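Local coordinates for protein halogenase PltM (Pseudomonas fluorescens, PDB 6BZN) that is a flavin-dependent halogenase that acts on phenolic substrates and accepts several halides, with chlorination, bromination and iodination among its reactions, at residues A[83-86]-A[87-90]; A[378-381]-A[382-385]; A[445-448]-A[449-453]. One frame throughout, in Å; residues are numbered along the deposited sequence.

Interaction 1. Residues A[83-86]-A[87-90]; sequences IPEI and AYLS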
ATOM      1  N   ILE A  83     -20.096  -9.932   0.407  1.00 18.70           N
ATOM      2  CA  ILE A  83     -19.838  -9.723   1.813  1.00 18.22           C
ATOM      3  C   ILE A  83     -19.869  -8.227   2.067  1.00 17.51           C
ATOM      4  O   ILE A  83     -18.842  -7.556   1.940  1.00 16.96           O
ATOM      5  CB  ILE A  83     -18.484 -10.331   2.263  1.00 17.73           C
ATOM      6  CG1 ILE A  83     -18.408 -11.801   1.853  1.00 18.54           C
ATOM      7  CG2 ILE A  83     -18.360 -10.192   3.767  1.00 17.67           C
ATOM      8  CD1 ILE A  83     -17.148 -12.544   2.265  1.00 18.78           C
ATOM      9  N   PRO A  84     -21.043  -7.681   2.432  1.00 18.24           N
ATOM     10  CA  PRO A  84     -21.140  -6.235   2.678  1.00 17.70           C
ATOM     11  C   PRO A  84     -20.122  -5.609   3.639  1.00 17.32           C
ATOM     12  O   PRO A  84     -19.703  -4.468   3.415  1.00 16.54           O
ATOM     13  CB  PRO A  84     -22.545  -6.077   3.280  1.00 18.89           C
ATOM     14  CG  PRO A  84     -23.319  -7.204   2.733  1.00 18.98           C
ATOM     15  CD  PRO A  84     -22.369  -8.330   2.448  1.00 18.64           C
ATOM     16  N   GLU A  85     -19.745  -6.316   4.711  1.00 17.37           N
ATOM     17  CA  GLU A  85     -18.855  -5.738   5.728  1.00 17.43           C
ATOM     18  C   GLU A  85     -17.481  -5.394   5.191  1.00 16.00           C
ATOM     19  O   GLU A  85     -16.821  -4.534   5.748  1.00 15.78           O
ATOM     20  CB  GLU A  85     -18.705  -6.639   6.983  1.00 19.31           C
ATOM     21  CG  GLU A  85     -19.910  -6.595   7.916  1.00 21.38           C
ATOM     22  CD  GLU A  85     -19.647  -7.194   9.300  1.00 23.89           C
ATOM     23  OE1 GLU A  85     -18.800  -8.108   9.425  1.00 22.17           O
ATOM     24  OE2 GLU A  85     -20.315  -6.736  10.272  1.00 26.26           O
ATOM     25  N   ILE A  86     -17.049  -6.057   4.125  1.00 14.82           N
ATOM     26  CA  ILE A  86     -15.774  -5.717   3.506  1.00 14.46           C
ATOM     27  C   ILE A  86     -15.813  -4.268   2.973  1.00 14.32           C
ATOM     28  O   ILE A  86     -14.841  -3.528   3.142  1.00 14.48           O
ATOM     29  CB  ILE A  86     -15.371  -6.738   2.418  1.00 13.89           C
ATOM     30  CG1 ILE A  86     -15.088  -8.096   3.053  1.00 14.11           C
ATOM     31  CG2 ILE A  86     -14.123  -6.277   1.673  1.00 13.80           C
ATOM     32  CD1 ILE A  86     -14.790  -9.193   2.059  1.00 14.27           C
ATOM     33  N   ALA A  87     -16.927  -3.852   2.364  1.00 14.50           N
ATOM     34  CA  ALA A  87     -17.042  -2.489   1.818  1.00 14.50           C
ATOM     35  C   ALA A  87     -17.000  -1.415   2.910  1.00 15.12           C
ATOM     36  O   ALA A  87     -16.529  -0.319   2.667  1.00 15.13           O
ATOM     37  CB  ALA A  87     -18.309  -2.325   0.963  1.00 14.41           C
ATOM     38  N   TYR A  88     -17.463  -1.734   4.115  1.00 16.32           N
ATOM     39  CA  TYR A  88     -17.322  -0.807   5.255  1.00 17.51           C
ATOM     40  C   TYR A  88     -15.898  -0.291   5.437  1.00 16.98           C
ATOM     41  O   TYR A  88     -15.694   0.894   5.727  1.00 16.66           O
ATOM     42  CB  TYR A  88     -17.755  -1.448   6.577  1.00 18.40           C
ATOM     43  CG  TYR A  88     -19.212  -1.822   6.665  1.00 20.70           C
ATOM     44  CD1 TYR A  88     -20.143  -1.345   5.739  1.00 21.93           C
ATOM     45  CD2 TYR A  88     -19.674  -2.605   7.718  1.00 21.61           C
ATOM     46  CE1 TYR A  88     -21.475  -1.684   5.825  1.00 24.58           C
ATOM     47  CE2 TYR A  88     -21.016  -2.935   7.821  1.00 23.56           C
ATOM     48  CZ  TYR A  88     -21.905  -2.467   6.863  1.00 25.26           C
ATOM     49  OH  TYR A  88     -23.239  -2.753   6.919  1.00 30.63           O
ATOM     50  N   LEU A  89     -14.928  -1.172   5.217  1.00 16.46           N
ATOM     51  CA  LEU A  89     -13.534  -0.844   5.437  1.00 16.12           C
ATOM     52  C   LEU A  89     -12.993   0.188   4.441  1.00 15.86           C
ATOM     53  O   LEU A  89     -11.927   0.724   4.662  1.00 15.21           O
ATOM     54  CB  LEU A  89     -12.683  -2.131   5.410  1.00 16.44           C
ATOM     55  CG  LEU A  89     -13.068  -3.161   6.474  1.00 16.69           C
ATOM     56  CD1 LEU A  89     -12.258  -4.435   6.297  1.00 17.47           C
ATOM     57  CD2 LEU A  89     -12.908  -2.598   7.879  1.00 16.67           C
ATOM     58  N   SER A  90     -13.717   0.478   3.355  1.00 16.07           N
ATOM     59  CA  SER A  90     -13.291   1.526   2.415  1.00 16.10           C
ATOM     60  C   SER A  90     -13.727   2.934   2.780  1.00 17.16           C
ATOM     61  O   SER A  90     -13.240   3.872   2.177  1.00 17.64           O
ATOM     62  CB  SER A  90     -13.778   1.218   1.003  1.00 16.14           C
ATOM     63  OG  SER A  90     -15.169   1.425   0.865  1.00 15.94           O
TER
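Tyr-88 lays its ring over the backbone of Glu-85, one turn earlier in the same short helix. Glu-85 CA stands 4.1 Å from the centroid of the Tyr-88 ring and 23° off its normal, which places a CH-pi contact over the face. Pro-84 O lies above that same face, shifted toward the rim. The Tyr-88 ring reaches back along the helix because its CG is anti to the carbonyl carbon (chi1 -64°). Glu-85 takes a similar first torsion, which sets its CG 3.8 Å from Tyr-88 CE2; the chain beyond runs extended and takes the carboxylate, its plane 58° from the ring, to a salt bridge with Lys-153. With a glycine in place of Tyr-88, Glu-85 CA and CG would probably lose the face they lie against and His-98 its stacking partner.

The backbone turns are i to i+3. Ala-87 N to Pro-84 O (3.0 Å) is weak, whereas Leu-89 N reaches Ile-86 O at 3.1 Å. Ala-87 O is gripped twice, by Ser-90 N and, at 2.9 Å, by Ser-90 OG. Ile-86 packs on helices 33-44 and 68-81, Glu-85 and Leu-89 touch helix 140-153, Leu-89 comes near the FAD-binding Ile-33, and Tyr-88 stacks on His-98 at the end of helix 92-98.

Interaction 2. Residues A[378-381]-A[382-385]; sequences QREQ and FIEV
This is a local contact around a helix start, where the 3-10 turn 379-381 leads into helix 383-406 after the loop that follows helix 352-374. Two backbone bonds establish the winding: Phe-382 N to Arg-379 O, 2.9 Å with an angle of 153° at the hydrogen, and a longer, weak one from Ile-383 N to Glu-380 O. Both are i to i+3, as expected of a 3-10 turn.

The Phe-382 ring lies flat under its neighbour: Gln-381 CB sits 4.2 Å from the ring centroid, only 7° off the normal, a CH-pi contact over the centre of the face. Ile-383 extends CG1 anti to the backbone N (chi1 -164°), and the turn at chi2 then carries CD1 to 3.5 Å from Arg-379 NH2, over one face of the guanidinium. That group is otherwise held by a salt bridge to Glu-386 and by Val-332 O. Ile-383 CG2 packs 3.3 Å from Glu-380 O, and the Glu-380 side chain, bent at chi2, runs alongside the isoleucine, bringing OE2 to 4.0 Å from the same CG2.

A water bridges the next step, donating to Gln-381 O and accepting from Glu-384 N, each at 2.9 Å. Phe-382 is buried against Phe-188, Val-332 and Lys-367, and the whole arrangement is a 3-10 turn running into the N-terminus of an alpha-helix, with Phe-382 at the N-cap position.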
ATOM      1  N   GLN A 378      -2.534 -26.882 -10.686  1.00 21.59           N
ATOM      2  CA  GLN A 378      -1.350 -26.702 -11.518  1.00 21.94           C
ATOM      3  C   GLN A 378      -0.943 -25.229 -11.548  1.00 20.22           C
ATOM      4  O   GLN A 378      -1.807 -24.340 -11.635  1.00 19.46           O
ATOM      5  CB  GLN A 378      -1.630 -27.181 -12.941  1.00 24.30           C
ATOM      6  CG  GLN A 378      -1.963 -28.671 -13.046  1.00 27.49           C
ATOM      7  CD  GLN A 378      -0.738 -29.549 -12.831  1.00 30.06           C
ATOM      8  OE1 GLN A 378       0.243 -29.426 -13.556  1.00 34.56           O
ATOM      9  NE2 GLN A 378      -0.788 -30.434 -11.841  1.00 32.29           N
ATOM     10  N   ARG A 379       0.365 -24.991 -11.510  1.00 19.10           N
ATOM     11  CA  ARG A 379       0.936 -23.642 -11.528  1.00 18.59           C
ATOM     12  C   ARG A 379       0.312 -22.749 -12.600  1.00 19.42           C
ATOM     13  O   ARG A 379      -0.012 -21.587 -12.332  1.00 17.65           O
ATOM     14  CB  ARG A 379       2.453 -23.721 -11.734  1.00 18.34           C
ATOM     15  CG  ARG A 379       3.146 -22.393 -12.038  1.00 18.86           C
ATOM     16  CD  ARG A 379       4.662 -22.509 -12.039  1.00 18.41           C
ATOM     17  NE  ARG A 379       5.254 -21.438 -12.842  1.00 18.13           N
ATOM     18  CZ  ARG A 379       5.448 -20.184 -12.422  1.00 18.17           C
ATOM     19  NH1 ARG A 379       5.121 -19.801 -11.184  1.00 17.46           N
ATOM     20  NH2 ARG A 379       5.979 -19.301 -13.245  1.00 18.25           N
ATOM     21  N   GLU A 380       0.155 -23.282 -13.813  1.00 20.34           N
ATOM     22  CA  GLU A 380      -0.331 -22.478 -14.935  1.00 22.89           C
ATOM     23  C   GLU A 380      -1.717 -21.859 -14.693  1.00 20.29           C
ATOM     24  O   GLU A 380      -2.006 -20.788 -15.215  1.00 19.43           O
ATOM     25  CB  GLU A 380      -0.306 -23.289 -16.250  1.00 26.70           C
ATOM     26  CG  GLU A 380      -0.404 -22.454 -17.535  1.00 32.38           C
ATOM     27  CD  GLU A 380       0.791 -21.526 -17.816  1.00 36.62           C
ATOM     28  OE1 GLU A 380       1.838 -21.593 -17.120  1.00 41.41           O
ATOM     29  OE2 GLU A 380       0.677 -20.708 -18.759  1.00 40.96           O
ATOM     30  N   GLN A 381      -2.550 -22.496 -13.866  1.00 18.45           N
ATOM     31  CA  GLN A 381      -3.855 -21.934 -13.510  1.00 17.89           C
ATOM     32  C   GLN A 381      -3.728 -20.600 -12.787  1.00 16.50           C
ATOM     33  O   GLN A 381      -4.641 -19.803 -12.829  1.00 16.13           O
ATOM     34  CB  GLN A 381      -4.649 -22.892 -12.609  1.00 19.50           C
ATOM     35  CG  GLN A 381      -5.063 -24.201 -13.277  1.00 21.00           C
ATOM     36  CD  GLN A 381      -5.366 -25.305 -12.265  1.00 23.16           C
ATOM     37  OE1 GLN A 381      -4.813 -26.409 -12.343  1.00 23.80           O
ATOM     38  NE2 GLN A 381      -6.213 -25.003 -11.291  1.00 25.45           N
ATOM     39  N   PHE A 382      -2.606 -20.382 -12.102  1.00 15.70           N
ATOM     40  CA  PHE A 382      -2.419 -19.177 -11.274  1.00 15.38           C
ATOM     41  C   PHE A 382      -1.440 -18.180 -11.886  1.00 14.95           C
ATOM     42  O   PHE A 382      -1.084 -17.192 -11.253  1.00 14.30           O
ATOM     43  CB  PHE A 382      -1.982 -19.604  -9.872  1.00 14.91           C
ATOM     44  CG  PHE A 382      -2.880 -20.651  -9.268  1.00 15.20           C
ATOM     45  CD1 PHE A 382      -4.168 -20.331  -8.887  1.00 15.72           C
ATOM     46  CD2 PHE A 382      -2.438 -21.955  -9.085  1.00 15.86           C
ATOM     47  CE1 PHE A 382      -5.009 -21.292  -8.347  1.00 16.38           C
ATOM     48  CE2 PHE A 382      -3.272 -22.919  -8.545  1.00 16.14           C
ATOM     49  CZ  PHE A 382      -4.565 -22.584  -8.182  1.00 16.11           C
ATOM     50  N   ILE A 383      -1.056 -18.395 -13.145  1.00 15.29           N
ATOM     51  CA  ILE A 383       0.029 -17.614 -13.739  1.00 16.02           C
ATOM     52  C   ILE A 383      -0.283 -16.117 -13.809  1.00 15.78           C
ATOM     53  O   ILE A 383       0.604 -15.299 -13.634  1.00 16.00           O
ATOM     54  CB  ILE A 383       0.454 -18.173 -15.126  1.00 16.06           C
ATOM     55  CG1 ILE A 383       1.813 -17.619 -15.550  1.00 16.95           C
ATOM     56  CG2 ILE A 383      -0.597 -17.912 -16.196  1.00 16.40           C
ATOM     57  CD1 ILE A 383       2.976 -18.140 -14.736  1.00 17.23           C
ATOM     58  N   GLU A 384      -1.539 -15.759 -14.028  1.00 15.92           N
ATOM     59  CA  GLU A 384      -1.903 -14.349 -14.095  1.00 16.42           C
ATOM     60  C   GLU A 384      -1.864 -13.664 -12.723  1.00 15.38           C
ATOM     61  O   GLU A 384      -1.727 -12.440 -12.649  1.00 14.66           O
ATOM     62  CB  GLU A 384      -3.261 -14.166 -14.771  1.00 17.82           C
ATOM     63  CG  GLU A 384      -3.280 -14.621 -16.233  1.00 19.60           C
ATOM     64  CD  GLU A 384      -2.349 -13.835 -17.156  1.00 22.68           C
ATOM     65  OE1 GLU A 384      -2.139 -12.625 -16.925  1.00 23.34           O
ATOM     66  OE2 GLU A 384      -1.835 -14.433 -18.138  1.00 24.98           O
ATOM     67  N   VAL A 385      -1.984 -14.441 -11.651  1.00 14.04           N
ATOM     68  CA  VAL A 385      -1.780 -13.909 -10.304  1.00 13.95           C
ATOM     69  C   VAL A 385      -0.305 -13.490 -10.151  1.00 13.84           C
ATOM     70  O   VAL A 385       0.003 -12.385  -9.671  1.00 13.75           O
ATOM     71  CB  VAL A 385      -2.218 -14.915  -9.215  1.00 13.83           C
ATOM     72  CG1 VAL A 385      -1.918 -14.395  -7.823  1.00 13.98           C
ATOM     73  CG2 VAL A 385      -3.711 -15.189  -9.336  1.00 14.22           C
TER
HETATM   74  O   HOH W   1      -3.987 -17.338 -14.298  1.00 16.39           O

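Interaction 3. Residues A[445-448]-A[449-453]; sequences RQFD and AALEA
Phe-447 and Leu-451 both set CG anti to the backbone N (chi1 163° and -178°), and the two side chains therefore leave the helix side by side, pointing the same way. Leucine chi2, near 57°, brings CD2 of Leu-451 to 3.8 Å from Phe-447 CZ. The methyl meets the far end of the ring obliquely, and the apolar pair forms one strip along the buried side of the helix. Asp-448 takes the other common rotamer, with CG anti to the carbonyl carbon, and its carboxylate swings back beside its own backbone N, toward the start of the helix.

Four consecutive i to i+4 backbone bonds identify an alpha-helical turn, here in helix 444-452. Leu-451 N reaches Phe-447 O at 3.0 Å, tying the backbones of the two residues whose side chains also touch. The others run from Ala-449 N to Arg-445 O at 3.0 Å, from Ala-450 N to Gln-446 O at 2.9 Å, and from Glu-452 N to Asp-448 O at 3.1 Å. The small side chains lie close to this backbone: Ala-450 CB is 3.4 Å from Gln-446 O, and Ala-449 CB is 3.5 Å from Arg-445 O.

Beyond the helix, the Phe-447 ring is received by Leu-362 of helix 352-374, Leu-434 and Leu-438 of helix 410-441, and Leu-76 of helix 68-81, while Leu-451 leans on Glu-359 and Arg-363. The acids one turn apart have separate mates: Asp-448 OD2 forms a salt bridge with Arg-80, and Glu-452 OE1 forms one with Lys-367.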
ATOM      1  N   ARG A 445     -18.245 -13.389 -13.626  1.00 26.68           N
ATOM      2  CA  ARG A 445     -17.302 -13.929 -14.616  1.00 28.40           C
ATOM      3  C   ARG A 445     -16.815 -12.844 -15.563  1.00 25.74           C
ATOM      4  O   ARG A 445     -15.641 -12.796 -15.905  1.00 23.03           O
ATOM      5  CB  ARG A 445     -17.901 -15.107 -15.400  1.00 32.48           C
ATOM      6  CG  ARG A 445     -18.263 -16.332 -14.570  1.00 38.28           C
ATOM      7  CD  ARG A 445     -17.168 -16.757 -13.597  1.00 44.44           C
ATOM      8  NE  ARG A 445     -17.638 -17.666 -12.556  1.00 51.33           N
ATOM      9  CZ  ARG A 445     -17.882 -18.968 -12.715  1.00 57.12           C
ATOM     10  NH1 ARG A 445     -17.715 -19.566 -13.900  1.00 59.48           N
ATOM     11  NH2 ARG A 445     -18.311 -19.687 -11.674  1.00 58.89           N
ATOM     12  N   GLN A 446     -17.728 -11.970 -15.964  1.00 23.74           N
ATOM     13  CA  GLN A 446     -17.389 -10.835 -16.801  1.00 24.67           C
ATOM     14  C   GLN A 446     -16.370  -9.920 -16.105  1.00 21.42           C
ATOM     15  O   GLN A 446     -15.387  -9.511 -16.711  1.00 20.26           O
ATOM     16  CB  GLN A 446     -18.662 -10.070 -17.143  1.00 27.03           C
ATOM     17  CG  GLN A 446     -18.473  -8.729 -17.827  1.00 30.86           C
ATOM     18  CD  GLN A 446     -19.798  -8.015 -18.004  1.00 33.70           C
ATOM     19  OE1 GLN A 446     -20.567  -8.354 -18.905  1.00 38.42           O
ATOM     20  NE2 GLN A 446     -20.088  -7.040 -17.131  1.00 32.98           N
ATOM     21  N   PHE A 447     -16.612  -9.611 -14.833  1.00 19.34           N
ATOM     22  CA  PHE A 447     -15.676  -8.804 -14.058  1.00 18.07           C
ATOM     23  C   PHE A 447     -14.277  -9.450 -14.000  1.00 17.69           C
ATOM     24  O   PHE A 447     -13.268  -8.782 -14.231  1.00 17.68           O
ATOM     25  CB  PHE A 447     -16.168  -8.568 -12.622  1.00 17.86           C
ATOM     26  CG  PHE A 447     -15.060  -8.115 -11.704  1.00 17.28           C
ATOM     27  CD1 PHE A 447     -14.617  -6.791 -11.732  1.00 17.25           C
ATOM     28  CD2 PHE A 447     -14.389  -9.026 -10.904  1.00 17.36           C
ATOM     29  CE1 PHE A 447     -13.549  -6.391 -10.936  1.00 16.78           C
ATOM     30  CE2 PHE A 447     -13.329  -8.631 -10.111  1.00 16.82           C
ATOM     31  CZ  PHE A 447     -12.902  -7.318 -10.139  1.00 16.92           C
ATOM     32  N   ASP A 448     -14.218 -10.731 -13.637  1.00 17.63           N
ATOM     33  CA  ASP A 448     -12.921 -11.428 -13.501  1.00 17.33           C
ATOM     34  C   ASP A 448     -12.151 -11.369 -14.815  1.00 16.97           C
ATOM     35  O   ASP A 448     -10.933 -11.146 -14.839  1.00 16.39           O
ATOM     36  CB  ASP A 448     -13.091 -12.902 -13.113  1.00 17.59           C
ATOM     37  CG  ASP A 448     -13.736 -13.116 -11.729  1.00 18.01           C
ATOM     38  OD1 ASP A 448     -13.826 -12.183 -10.904  1.00 17.44           O
ATOM     39  OD2 ASP A 448     -14.147 -14.274 -11.464  1.00 17.21           O
ATOM     40  N   ALA A 449     -12.861 -11.583 -15.923  1.00 17.07           N
ATOM     41  CA  ALA A 449     -12.220 -11.588 -17.237  1.00 16.29           C
ATOM     42  C   ALA A 449     -11.788 -10.174 -17.642  1.00 16.03           C
ATOM     43  O   ALA A 449     -10.703 -10.000 -18.188  1.00 16.08           O
ATOM     44  CB  ALA A 449     -13.138 -12.210 -18.285  1.00 16.79           C
ATOM     45  N   ALA A 450     -12.594  -9.166 -17.314  1.00 15.55           N
ATOM     46  CA  ALA A 450     -12.238  -7.779 -17.615  1.00 16.03           C
ATOM     47  C   ALA A 450     -10.980  -7.317 -16.855  1.00 16.04           C
ATOM     48  O   ALA A 450     -10.098  -6.666 -17.426  1.00 16.31           O
ATOM     49  CB  ALA A 450     -13.403  -6.859 -17.321  1.00 16.69           C
ATOM     50  N   LEU A 451     -10.884  -7.676 -15.576  1.00 15.80           N
ATOM     51  CA  LEU A 451      -9.683  -7.363 -14.795  1.00 15.69           C
ATOM     52  C   LEU A 451      -8.462  -8.098 -15.358  1.00 15.97           C
ATOM     53  O   LEU A 451      -7.364  -7.528 -15.449  1.00 16.26           O
ATOM     54  CB  LEU A 451      -9.892  -7.704 -13.314  1.00 15.50           C
ATOM     55  CG  LEU A 451      -8.749  -7.397 -12.342  1.00 15.59           C
ATOM     56  CD1 LEU A 451      -8.357  -5.930 -12.375  1.00 15.64           C
ATOM     57  CD2 LEU A 451      -9.176  -7.785 -10.938  1.00 15.40           C
ATOM     58  N   GLU A 452      -8.637  -9.353 -15.760  1.00 16.04           N
ATOM     59  CA  GLU A 452      -7.512 -10.110 -16.289  1.00 17.14           C
ATOM     60  C   GLU A 452      -7.079  -9.622 -17.675  1.00 17.19           C
ATOM     61  O   GLU A 452      -5.917  -9.722 -18.022  1.00 17.32           O
ATOM     62  CB  GLU A 452      -7.832 -11.590 -16.330  1.00 18.19           C
ATOM     63  CG  GLU A 452      -6.627 -12.443 -16.665  1.00 19.58           C
ATOM     64  CD  GLU A 452      -6.787 -13.868 -16.206  1.00 21.27           C
ATOM     65  OE1 GLU A 452      -6.686 -14.118 -14.983  1.00 21.24           O
ATOM     66  OE2 GLU A 452      -6.978 -14.741 -17.072  1.00 22.20           O
ATOM     67  N   ALA A 453      -8.008  -9.073 -18.444  1.00 17.59           N
ATOM     68  CA  ALA A 453      -7.703  -8.626 -19.808  1.00 18.37           C
ATOM     69  C   ALA A 453      -7.025  -7.252 -19.898  1.00 19.27           C
ATOM     70  O   ALA A 453      -6.704  -6.799 -21.000  1.00 20.16           O
ATOM     71  CB  ALA A 453      -8.974  -8.640 -20.645  1.00 18.48           C
TER

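The three contacts follow one another along the chain, interactions 1 and 3 within helices 84-88 and 444-452, interaction 2 at the start of helix 383-406. Interaction 1 stands apart, its centre 28 Å from that of interaction 2 and 21 Å from that of interaction 3. Interactions 2 and 3 have centres 15 Å apart and touch, Glu-384 CB packing 3.4 Å from Glu-452 OE1. Helix 352-374 lies against both, and helix 68-81 similarly links interactions 1 and 3. Segments far apart in sequence thus share helical neighbours. Interaction 1 comes nearest a known FAD-binding residue, whereas interaction 3 lies away from the annotated sites.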